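Local coordinates for protein putative DD-carboxypeptidase TP_0574 (Treponema pallidum, PDB 1O75) that binds penicillin and shows zinc-stimulated carboxypeptidase activity, as a membrane lipoprotein that may reduce cross-linking of peptidoglycan in this spirochaete, at residues F111-I120 / H245-M253. The protein carries 2 engineered substitutions. Numbering follows the deposited sequence.
Sequences FQDLGEDGEI and HREFIDYVM
Phe111 and Leu114 pack an apolar strand end against Ile249 of helix 245-252 and Met253 just beyond it, a contact between a strand in the Tp47 domain a family region and a helix in the domain C region, with a salt bridge at its margin. Strand 111-114 and the helix run nearly antiparallel, their axes 8.4 Å apart at closest approach. Met253 CG lies over the centre of the Phe111 ring, 3.5 Å from Phe111 CG, a CH-pi contact; SD sits obliquely, a Met-aromatic contact. Ile249 CG2 reaches Phe111 CZ at 3.8 Å, while Asp250 OD1 lies at the ring edge. With its CG anti to the backbone N (chi1 -179°), Leu114 drops CD2 onto one face of the His245 imidazole, 3.7 Å from His245 ND1, which is hydrogen-bonded to Glu242 of the second subunit. A water links Leu114 N to Asp250 OD1. At the type I turn Gly115-Gly118, Arg246, its chain bent at chi2 and chi3, brings NH2 to Glu116 OE2 (2.8 Å, N-H...O 169°); OE2 lies in the guanidinium plane and is met on its syn side, the donor tilted 25° out of the carboxylate plane. NH1 adds a weak second bond to OE2. The chemistry implies an apolar centre with a charged rim, where two bonds to one oxygen restrict guanidinium rotation.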
loop_
_atom_site.group_PDB
_atom_site.type_symbol
_atom_site.label_atom_id
_atom_site.label_comp_id
_atom_site.label_asym_id
_atom_site.label_seq_id
_atom_site.Cartn_x
_atom_site.Cartn_y
_atom_site.Cartn_z
ATOM N N PHE B 111 -8.972 22.415 7.023
ATOM C CA PHE B 111 -7.592 22.012 6.800
ATOM C C PHE B 111 -6.639 23.200 6.803
ATOM O O PHE B 111 -6.869 24.188 6.106
ATOM C CB PHE B 111 -7.466 21.279 5.457
ATOM C CG PHE B 111 -6.049 20.965 5.080
ATOM C CD1 PHE B 111 -5.342 19.972 5.758
ATOM C CD2 PHE B 111 -5.412 21.686 4.077
ATOM C CE1 PHE B 111 -4.009 19.705 5.435
ATOM C CE2 PHE B 111 -4.089 21.437 3.744
ATOM C CZ PHE B 111 -3.378 20.439 4.427
ATOM N N GLN B 112 -5.555 23.086 7.566
ATOM C CA GLN B 112 -4.549 24.153 7.645
ATOM C C GLN B 112 -3.284 23.761 6.883
ATOM O O GLN B 112 -2.827 24.504 6.021
ATOM C CB GLN B 112 -4.180 24.472 9.112
ATOM C CG GLN B 112 -5.323 25.037 9.955
ATOM C CD GLN B 112 -6.039 26.215 9.287
ATOM O OE1 GLN B 112 -7.219 26.117 8.923
ATOM N NE2 GLN B 112 -5.329 27.330 9.121
ATOM N N ASP B 113 -2.717 22.598 7.187
ATOM C CA ASP B 113 -1.513 22.164 6.489
ATOM C C ASP B 113 -1.029 20.787 6.923
ATOM O O ASP B 113 -1.533 20.206 7.890
ATOM C CB ASP B 113 -0.389 23.183 6.720
ATOM C CG ASP B 113 -0.157 23.466 8.202
ATOM O OD1 ASP B 113 0.405 22.590 8.892
ATOM O OD2 ASP B 113 -0.549 24.558 8.687
ATOM N N LEU B 114 -0.047 20.260 6.201
ATOM C CA LEU B 114 0.526 18.971 6.576
ATOM C C LEU B 114 1.765 19.302 7.412
ATOM O O LEU B 114 2.674 19.965 6.923
ATOM C CB LEU B 114 0.942 18.161 5.340
ATOM C CG LEU B 114 1.526 16.788 5.678
ATOM C CD1 LEU B 114 0.435 15.891 6.252
ATOM C CD2 LEU B 114 2.124 16.171 4.437
ATOM N N GLY B 115 1.790 18.853 8.667
ATOM C CA GLY B 115 2.928 19.115 9.533
ATOM C C GLY B 115 4.190 18.414 9.053
ATOM O O GLY B 115 4.116 17.457 8.277
ATOM N N GLU B 116 5.347 18.891 9.513
ATOM C CA GLU B 116 6.641 18.310 9.150
ATOM C C GLU B 116 6.688 16.851 9.572
ATOM O O GLU B 116 7.382 16.034 8.960
ATOM C CB GLU B 116 7.782 19.068 9.838
ATOM C CG GLU B 116 7.982 20.486 9.326
ATOM C CD GLU B 116 8.601 20.527 7.939
ATOM O OE1 GLU B 116 9.766 20.091 7.799
ATOM O OE2 GLU B 116 7.930 20.994 6.986
ATOM N N ASP B 117 5.940 16.543 10.626
ATOM C CA ASP B 117 5.847 15.193 11.158
ATOM C C ASP B 117 4.863 14.314 10.388
ATOM O O ASP B 117 4.625 13.172 10.764
ATOM C CB ASP B 117 5.449 15.235 12.635
ATOM C CG ASP B 117 4.051 15.815 12.866
ATOM O OD1 ASP B 117 3.398 16.284 11.906
ATOM O OD2 ASP B 117 3.612 15.796 14.037
ATOM N N GLY B 118 4.296 14.851 9.310
ATOM C CA GLY B 118 3.359 14.080 8.516
ATOM C C GLY B 118 1.942 14.042 9.043
ATOM O O GLY B 118 1.125 13.286 8.532
ATOM N N GLU B 119 1.635 14.830 10.068
ATOM C CA GLU B 119 0.279 14.824 10.594
ATOM C C GLU B 119 -0.541 15.989 10.026
ATOM O O GLU B 119 -0.033 17.095 9.796
ATOM C CB GLU B 119 0.292 14.873 12.125
ATOM C CG GLU B 119 0.946 13.640 12.779
ATOM C CD GLU B 119 0.162 12.344 12.536
ATOM O OE1 GLU B 119 -1.042 12.287 12.872
ATOM O OE2 GLU B 119 0.749 11.371 12.018
ATOM N N ILE B 120 -1.817 15.733 9.794
ATOM C CA ILE B 120 -2.681 16.750 9.244
ATOM C C ILE B 120 -3.104 17.723 10.333
ATOM O O ILE B 120 -3.638 17.325 11.353
ATOM C CB ILE B 120 -3.897 16.081 8.570
ATOM C CG1 ILE B 120 -3.395 15.290 7.346
ATOM C CG2 ILE B 120 -4.901 17.139 8.114
ATOM C CD1 ILE B 120 -4.297 14.159 6.930
ATOM N N HIS B 245 4.699 14.506 -0.260
ATOM C CA HIS B 245 3.502 14.126 0.501
ATOM C C HIS B 245 2.677 15.394 0.702
ATOM O O HIS B 245 1.452 15.393 0.543
ATOM C CB HIS B 245 3.918 13.524 1.865
ATOM C CG HIS B 245 2.800 12.883 2.635
ATOM N ND1 HIS B 245 2.902 12.593 3.982
ATOM C CD2 HIS B 245 1.576 12.441 2.251
ATOM C CE1 HIS B 245 1.794 12.003 4.395
ATOM N NE2 HIS B 245 0.970 11.899 3.364
ATOM N N ARG B 246 3.352 16.495 1.013
ATOM C CA ARG B 246 2.646 17.748 1.227
ATOM C C ARG B 246 1.908 18.245 -0.026
ATOM O O ARG B 246 0.781 18.732 0.062
ATOM C CB ARG B 246 3.618 18.825 1.720
ATOM C CG ARG B 246 3.017 20.221 1.748
ATOM C CD ARG B 246 3.525 20.999 2.947
ATOM N NE ARG B 246 4.948 20.759 3.150
ATOM C CZ ARG B 246 5.584 20.937 4.304
ATOM N NH1 ARG B 246 4.921 21.367 5.374
ATOM N NH2 ARG B 246 6.879 20.654 4.396
ATOM N N GLU B 247 2.534 18.127 -1.187
ATOM C CA GLU B 247 1.865 18.578 -2.409
ATOM C C GLU B 247 0.627 17.721 -2.718
ATOM O O GLU B 247 -0.384 18.235 -3.176
ATOM C CB GLU B 247 2.846 18.578 -3.594
ATOM C CG GLU B 247 3.905 19.716 -3.493
ATOM C CD GLU B 247 5.034 19.552 -4.497
ATOM O OE1 GLU B 247 5.370 18.400 -4.845
ATOM O OE2 GLU B 247 5.602 20.571 -4.933
ATOM N N PHE B 248 0.694 16.428 -2.457
ATOM C CA PHE B 248 -0.457 15.571 -2.715
ATOM C C PHE B 248 -1.567 15.877 -1.734
ATOM O O PHE B 248 -2.740 15.966 -2.106
ATOM C CB PHE B 248 -0.082 14.094 -2.606
ATOM C CG PHE B 248 -1.258 13.169 -2.779
ATOM C CD1 PHE B 248 -1.930 13.092 -4.004
ATOM C CD2 PHE B 248 -1.709 12.399 -1.714
ATOM C CE1 PHE B 248 -3.035 12.253 -4.158
ATOM C CE2 PHE B 248 -2.809 11.561 -1.854
ATOM C CZ PHE B 248 -3.473 11.484 -3.072
ATOM N N ILE B 249 -1.211 16.055 -0.467
ATOM C CA ILE B 249 -2.229 16.369 0.519
ATOM C C ILE B 249 -2.946 17.688 0.194
ATOM O O ILE B 249 -4.163 17.792 0.344
ATOM C CB ILE B 249 -1.599 16.402 1.935
ATOM C CG1 ILE B 249 -1.246 14.973 2.339
ATOM C CG2 ILE B 249 -2.564 17.008 2.950
ATOM C CD1 ILE B 249 -2.437 14.038 2.352
ATOM N N ASP B 250 -2.200 18.699 -0.245
ATOM C CA ASP B 250 -2.828 19.977 -0.577
ATOM C C ASP B 250 -3.858 19.735 -1.688
ATOM O O ASP B 250 -4.923 20.345 -1.711
ATOM C CB ASP B 250 -1.793 21.000 -1.067
ATOM C CG ASP B 250 -0.973 21.608 0.073
ATOM O OD1 ASP B 250 -1.433 21.581 1.236
ATOM O OD2 ASP B 250 0.128 22.138 -0.194
ATOM N N TYR B 251 -3.537 18.847 -2.612
ATOM C CA TYR B 251 -4.479 18.565 -3.688
ATOM C C TYR B 251 -5.750 17.854 -3.177
ATOM O O TYR B 251 -6.861 18.329 -3.422
ATOM C CB TYR B 251 -3.826 17.720 -4.778
ATOM C CG TYR B 251 -4.763 17.474 -5.964
ATOM C CD1 TYR B 251 -5.014 18.485 -6.894
ATOM C CD2 TYR B 251 -5.409 16.240 -6.136
ATOM C CE1 TYR B 251 -5.882 18.284 -7.981
ATOM C CE2 TYR B 251 -6.293 16.021 -7.221
ATOM C CZ TYR B 251 -6.521 17.051 -8.135
ATOM O OH TYR B 251 -7.421 16.885 -9.166
ATOM N N VAL B 252 -5.617 16.742 -2.457
ATOM C CA VAL B 252 -6.843 16.077 -2.008
ATOM C C VAL B 252 -7.619 16.956 -1.043
ATOM O O VAL B 252 -8.838 16.833 -0.942
ATOM C CB VAL B 252 -6.583 14.668 -1.359
ATOM C CG1 VAL B 252 -6.065 13.701 -2.407
ATOM C CG2 VAL B 252 -5.569 14.781 -0.179
ATOM N N MET B 253 -6.940 17.875 -0.352
ATOM C CA MET B 253 -7.667 18.744 0.588
ATOM C C MET B 253 -8.447 19.820 -0.173
ATOM O O MET B 253 -9.218 20.567 0.415
ATOM C CB MET B 253 -6.717 19.395 1.598
ATOM C CG MET B 253 -6.199 18.416 2.670
ATOM S SD MET B 253 -7.539 17.717 3.684
ATOM C CE MET B 253 -6.897 16.161 4.075
HETATM O O HOH W 1 0.445 21.868 3.841
#